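Local structure of 3-oxo-tetronate kinase (3DQQ) at residues 123-128 against 198-203; 136-141 against 151-156. The protein probably catalyses the ATP-dependent phosphorylation of 3-oxo-tetronate to 3-oxo-tetronate 4-phosphate, as a member of the four-carbon acid sugar kinase family. All coordinates share one frame; numbering follows the deposited sequence.

Contact 1: residues 123-128 against 198-203; sequences RTVYQG and VLDALN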
loop_
_atom_site.group_PDB
_atom_site.type_symbol
_atom_site.label_atom_id
_atom_site.label_comp_id
_atom_site.label_asym_id
_atom_site.label_seq_id
_atom_site.Cartn_x
_atom_site.Cartn_y
_atom_site.Cartn_z
ATOM N N ARG A 123 21.933 -6.511 -8.110
ATOM C CA ARG A 123 21.570 -7.500 -9.078
ATOM C C ARG A 123 22.796 -8.062 -9.702
ATOM O O ARG A 123 23.572 -7.333 -10.333
ATOM C CB ARG A 123 20.707 -6.883 -10.108
ATOM C CG ARG A 123 19.302 -7.139 -9.770
ATOM C CD ARG A 123 18.511 -5.932 -9.880
ATOM N NE ARG A 123 18.628 -5.162 -8.677
ATOM C CZ ARG A 123 17.644 -4.424 -8.204
ATOM N NH1 ARG A 123 16.470 -4.371 -8.845
ATOM N NH2 ARG A 123 17.821 -3.738 -7.086
ATOM N N THR A 124 22.994 -9.362 -9.522
ATOM C CA THR A 124 24.171 -9.972 -10.083
ATOM C C THR A 124 23.732 -11.195 -10.841
ATOM O O THR A 124 22.657 -11.699 -10.621
ATOM C CB THR A 124 25.244 -10.234 -8.978
ATOM O OG1 THR A 124 24.667 -10.971 -7.912
ATOM C CG2 THR A 124 25.802 -8.893 -8.398
ATOM N N VAL A 125 24.556 -11.662 -11.747
ATOM C CA VAL A 125 24.246 -12.834 -12.499
ATOM C C VAL A 125 25.460 -13.761 -12.455
ATOM O O VAL A 125 26.576 -13.341 -12.778
ATOM C CB VAL A 125 23.902 -12.466 -13.982
ATOM C CG1 VAL A 125 23.810 -13.733 -14.834
ATOM C CG2 VAL A 125 22.637 -11.634 -14.017
ATOM N N TYR A 126 25.239 -15.028 -12.088
ATOM C CA TYR A 126 26.323 -16.034 -12.045
ATOM C C TYR A 126 25.845 -17.326 -12.678
ATOM O O TYR A 126 24.771 -17.805 -12.351
ATOM C CB TYR A 126 26.797 -16.258 -10.609
ATOM C CG TYR A 126 27.906 -17.262 -10.510
ATOM C CD1 TYR A 126 27.719 -18.501 -9.897
ATOM C CD2 TYR A 126 29.130 -16.993 -11.030
ATOM C CE1 TYR A 126 28.721 -19.417 -9.823
ATOM C CE2 TYR A 126 30.149 -17.919 -10.957
ATOM C CZ TYR A 126 29.928 -19.119 -10.360
ATOM O OH TYR A 126 30.960 -20.002 -10.330
ATOM N N GLN A 127 26.627 -17.869 -13.599
ATOM C CA GLN A 127 26.233 -19.009 -14.436
ATOM C C GLN A 127 24.874 -18.873 -15.137
ATOM O O GLN A 127 24.241 -19.889 -15.531
ATOM C CB GLN A 127 26.245 -20.288 -13.632
ATOM C CG GLN A 127 27.550 -20.554 -12.940
ATOM C CD GLN A 127 28.696 -20.819 -13.868
ATOM O OE1 GLN A 127 28.550 -21.352 -14.962
ATOM N NE2 GLN A 127 29.859 -20.428 -13.432
ATOM N N GLY A 128 24.434 -17.625 -15.302
ATOM C CA GLY A 128 23.149 -17.359 -15.917
ATOM C C GLY A 128 21.973 -17.218 -14.988
ATOM O O GLY A 128 20.863 -16.931 -15.443
ATOM N N VAL A 198 23.360 -14.950 -22.316
ATOM C CA VAL A 198 23.309 -14.239 -21.055
ATOM C C VAL A 198 24.731 -14.031 -20.596
ATOM O O VAL A 198 25.595 -14.913 -20.731
ATOM C CB VAL A 198 22.546 -15.022 -19.972
ATOM C CG1 VAL A 198 22.597 -14.279 -18.595
ATOM C CG2 VAL A 198 21.105 -15.206 -20.382
ATOM N N LEU A 199 24.984 -12.852 -20.055
ATOM C CA LEU A 199 26.333 -12.453 -19.614
ATOM C C LEU A 199 26.383 -12.257 -18.095
ATOM O O LEU A 199 25.569 -11.518 -17.527
ATOM C CB LEU A 199 26.700 -11.140 -20.298
ATOM C CG LEU A 199 27.382 -11.168 -21.661
ATOM C CD1 LEU A 199 26.810 -12.269 -22.493
ATOM C CD2 LEU A 199 27.273 -9.760 -22.315
ATOM N N ASP A 200 27.313 -12.915 -17.433
ATOM C CA ASP A 200 27.438 -12.776 -15.999
ATOM C C ASP A 200 28.017 -11.419 -15.594
ATOM O O ASP A 200 28.716 -10.782 -16.357
ATOM C CB ASP A 200 28.346 -13.870 -15.437
ATOM C CG ASP A 200 27.672 -15.287 -15.394
ATOM O OD1 ASP A 200 26.592 -15.509 -16.037
ATOM O OD2 ASP A 200 28.272 -16.192 -14.720
ATOM N N ALA A 201 27.709 -10.984 -14.382
ATOM C CA ALA A 201 28.368 -9.854 -13.766
ATOM C C ALA A 201 28.150 -9.926 -12.235
ATOM O O ALA A 201 27.035 -10.034 -11.752
ATOM C CB ALA A 201 27.843 -8.569 -14.319
ATOM N N LEU A 202 29.248 -9.904 -11.492
ATOM C CA LEU A 202 29.229 -9.817 -10.048
ATOM C C LEU A 202 29.674 -8.444 -9.582
ATOM O O LEU A 202 29.541 -8.112 -8.412
ATOM C CB LEU A 202 30.172 -10.867 -9.458
ATOM C CG LEU A 202 30.109 -12.273 -10.102
ATOM C CD1 LEU A 202 31.126 -13.268 -9.435
ATOM C CD2 LEU A 202 28.640 -12.800 -10.105
ATOM N N ASN A 203 30.214 -7.639 -10.475
ATOM C CA ASN A 203 30.835 -6.389 -10.072
ATOM C C ASN A 203 31.032 -5.519 -11.286
ATOM O O ASN A 203 30.976 -5.987 -12.423
ATOM C CB ASN A 203 32.186 -6.658 -9.411
ATOM C CG ASN A 203 33.106 -7.424 -10.293
ATOM O OD1 ASN A 203 33.330 -7.069 -11.439
ATOM N ND2 ASN A 203 33.664 -8.472 -9.780
#
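With CG of Asp200 anti to its carbonyl carbon and beside its own backbone N (chi1 -74°), the carboxylate swings from just past strand 196-199 to the turn that follows strand 123-126. There its two oxygens take successive backbone amides. Gln127 N approaches Asp200 OD2 from above the carboxylate plane at 2.6 Å, in a bent bond, and Gly128 N makes a weak one to Asp200 OD1 at 3.1 Å. OD2 also accepts from Ala172 N, so three amides, one of them weakly held, converge on a buried carboxylate, an environment that would be expected to favour its charged form. Gln127 and Gly128 both have positive phi, the latter in a conformation suited to glycine.

Strand 123-126 is the edge of a small three-stranded antiparallel meander in the sugar-binding N-terminal domain, and it meets the chain beyond strand 196-199 through a single antiparallel bridge. Val125 and Ala201 form its hydrogen-bonded pair: Val125 N reaches Ala201 O at 3.0 Å, nearly straight but above the carbonyl plane, while Ala201 N meets Val125 O in plane, on a lone pair, at 3.1 Å.

Apolar groups flank this polar seam. The Val125 and Asp200 side chains cross at about a right angle, and Val125 CG1, anti to the backbone N (chi1 170°), touches Asp200 OD1 and Val198 CG1. Beyond the bridge, Leu202 CD2 turns back over Val125 O and reaches Tyr126 CB at 4.0 Å. The Tyr126 ring passes obliquely by Asp200 OD2, planes 49° apart, its hydroxyl bonded to Gln173 NE2.

Contact 2: residues 136-141 against 151-156; sequences LLAESG and TDSYLP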
loop_
_atom_site.group_PDB
_atom_site.type_symbol
_atom_site.label_atom_id
_atom_site.label_comp_id
_atom_site.label_asym_id
_atom_site.label_seq_id
_atom_site.Cartn_x
_atom_site.Cartn_y
_atom_site.Cartn_z
ATOM N N LEU A 136 18.680 -15.928 -4.914
ATOM C CA LEU A 136 18.117 -16.109 -6.264
ATOM C C LEU A 136 16.820 -15.318 -6.453
ATOM O O LEU A 136 16.006 -15.219 -5.532
ATOM C CB LEU A 136 17.838 -17.589 -6.536
ATOM C CG LEU A 136 19.012 -18.555 -6.718
ATOM C CD1 LEU A 136 18.459 -19.963 -6.644
ATOM C CD2 LEU A 136 19.796 -18.320 -8.030
ATOM N N LEU A 137 16.646 -14.751 -7.640
ATOM C CA LEU A 137 15.402 -14.096 -8.040
ATOM C C LEU A 137 14.173 -14.714 -7.420
ATOM O O LEU A 137 13.363 -14.014 -6.821
ATOM C CB LEU A 137 15.181 -14.234 -9.547
ATOM C CG LEU A 137 14.635 -13.071 -10.382
ATOM C CD1 LEU A 137 13.931 -13.628 -11.603
ATOM C CD2 LEU A 137 13.788 -12.124 -9.645
ATOM N N ALA A 138 14.024 -16.026 -7.594
ATOM C CA ALA A 138 12.781 -16.661 -7.257
ATOM C C ALA A 138 12.655 -16.853 -5.751
ATOM O O ALA A 138 11.604 -17.222 -5.280
ATOM C CB ALA A 138 12.621 -17.967 -7.999
ATOM N N GLU A 139 13.692 -16.558 -4.982
ATOM C CA GLU A 139 13.593 -16.631 -3.528
ATOM C C GLU A 139 13.682 -15.240 -2.930
ATOM O O GLU A 139 14.065 -15.092 -1.761
ATOM C CB GLU A 139 14.728 -17.519 -2.935
ATOM C CG GLU A 139 14.935 -18.817 -3.691
ATOM C CD GLU A 139 15.969 -19.771 -3.090
ATOM O OE1 GLU A 139 16.797 -19.392 -2.230
ATOM O OE2 GLU A 139 15.949 -20.939 -3.525
ATOM N N SER A 140 13.360 -14.228 -3.717
ATOM C CA SER A 140 13.370 -12.825 -3.275
ATOM C C SER A 140 11.982 -12.292 -3.356
ATOM O O SER A 140 11.073 -12.998 -3.785
ATOM C CB SER A 140 14.259 -11.977 -4.215
ATOM O OG SER A 140 13.621 -11.760 -5.492
ATOM N N GLY A 141 11.818 -11.014 -3.026
ATOM C CA GLY A 141 10.486 -10.356 -3.135
ATOM C C GLY A 141 9.773 -10.553 -4.485
ATOM O O GLY A 141 8.538 -10.783 -4.551
ATOM N N THR A 151 9.152 -16.859 -10.644
ATOM C CA THR A 151 9.323 -18.076 -9.871
ATOM C C THR A 151 10.455 -18.989 -10.423
ATOM O O THR A 151 10.530 -20.146 -10.093
ATOM C CB THR A 151 7.970 -18.833 -9.814
ATOM O OG1 THR A 151 7.681 -19.406 -11.093
ATOM C CG2 THR A 151 6.804 -17.899 -9.372
ATOM N N ASP A 152 11.351 -18.458 -11.245
ATOM C CA ASP A 152 12.507 -19.194 -11.770
ATOM C C ASP A 152 13.613 -18.140 -11.923
ATOM O O ASP A 152 13.322 -17.012 -12.267
ATOM C CB ASP A 152 12.122 -19.875 -13.070
ATOM C CG ASP A 152 13.243 -20.716 -13.701
ATOM O OD1 ASP A 152 14.351 -20.936 -13.134
ATOM O OD2 ASP A 152 13.004 -21.180 -14.853
ATOM N N SER A 153 14.852 -18.495 -11.637
ATOM C CA SER A 153 15.945 -17.580 -11.576
ATOM C C SER A 153 16.911 -17.780 -12.720
ATOM O O SER A 153 17.864 -17.009 -12.841
ATOM C CB SER A 153 16.701 -17.746 -10.245
ATOM O OG SER A 153 15.797 -17.790 -9.138
ATOM N N TYR A 154 16.682 -18.785 -13.567
ATOM C CA TYR A 154 17.640 -19.118 -14.619
ATOM C C TYR A 154 17.294 -18.383 -15.939
ATOM O O TYR A 154 16.292 -18.692 -16.605
ATOM C CB TYR A 154 17.643 -20.605 -14.823
ATOM C CG TYR A 154 18.791 -21.113 -15.684
ATOM C CD1 TYR A 154 20.090 -20.790 -15.396
ATOM C CD2 TYR A 154 18.564 -21.934 -16.792
ATOM C CE1 TYR A 154 21.122 -21.250 -16.177
ATOM C CE2 TYR A 154 19.618 -22.384 -17.595
ATOM C CZ TYR A 154 20.884 -22.048 -17.276
ATOM O OH TYR A 154 21.948 -22.504 -18.034
ATOM N N LEU A 155 18.109 -17.392 -16.297
ATOM C CA LEU A 155 17.726 -16.445 -17.314
ATOM C C LEU A 155 17.493 -17.100 -18.661
ATOM O O LEU A 155 16.499 -16.827 -19.329
ATOM C CB LEU A 155 18.739 -15.314 -17.391
ATOM C CG LEU A 155 18.603 -14.254 -16.275
ATOM C CD1 LEU A 155 19.926 -13.467 -16.071
ATOM C CD2 LEU A 155 17.429 -13.319 -16.545
ATOM N N PRO A 156 18.346 -18.033 -19.041
ATOM C CA PRO A 156 18.084 -18.717 -20.306
ATOM C C PRO A 156 16.746 -19.450 -20.391
ATOM O O PRO A 156 16.179 -19.520 -21.468
ATOM C CB PRO A 156 19.239 -19.734 -20.404
ATOM C CG PRO A 156 20.248 -19.267 -19.530
ATOM C CD PRO A 156 19.547 -18.569 -18.397
#
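Ser153 OG is the polar centre of this contact, accepting the backbone N-H of Ala138 at 2.9 Å in a fairly straight bond (160°). Hydrocarbon closes around the same oxygen: Leu136 CB lies 3.3 Å from Ser153 OG, and the CB atoms of Leu137 and Ala138 also adjoin it. Leu136 CD2 packs on Ser153 CB, Ala138 CB rests against the Thr151-Asp152 peptide, and Leu137 CD1 approaches the carbonyl oxygen of Asp152.

The hydroxyl is aimed by the Ser153 torsion, which sets OG beside its own backbone N and anti to the carbonyl carbon (chi1 -47°). Both segments are anchored on strand 129-132 of the small antiparallel meander, where Leu137 and Ser153 each share a backbone hydrogen bond with Leu130. Ser153 itself sits within an Asx turn that leads into helix 155-160: Asp152 OD1 accepts from Tyr154 N, the N-cap residue, at 3.2 Å, while Asp152 OD2 forms a salt bridge with Arg157 in the first turn of that helix. On the other segment, Leu137 O accepts twice from Ser140, from its backbone N and, on a lone pair in the carbonyl plane, from Ser140 OG at 2.6 Å.

In the fold
Both contacts belong to the sugar-binding N-terminal domain and lie away from the probable ATP-binding residues, their centres about 13 Å apart. They share the three-stranded meander: contact 1 ties its edge strand 123-126 to the chain leaving strand 196-199, which lies between strands 167-170 and 112-115, whereas contact 2 joins the end of its last strand and the turn that follows to the approach to helix 155-160. Contact 1 is the more buried, combining a backbone bridge with a carboxylate; the partly buried contact 2 has a single hydrogen bond across it, to a serine hydroxyl amid aliphatic carbon. They meet where Gly128 O probably accepts from Leu155 N at 2.9 Å and Leu155 CD1 packs on Val198 CG1.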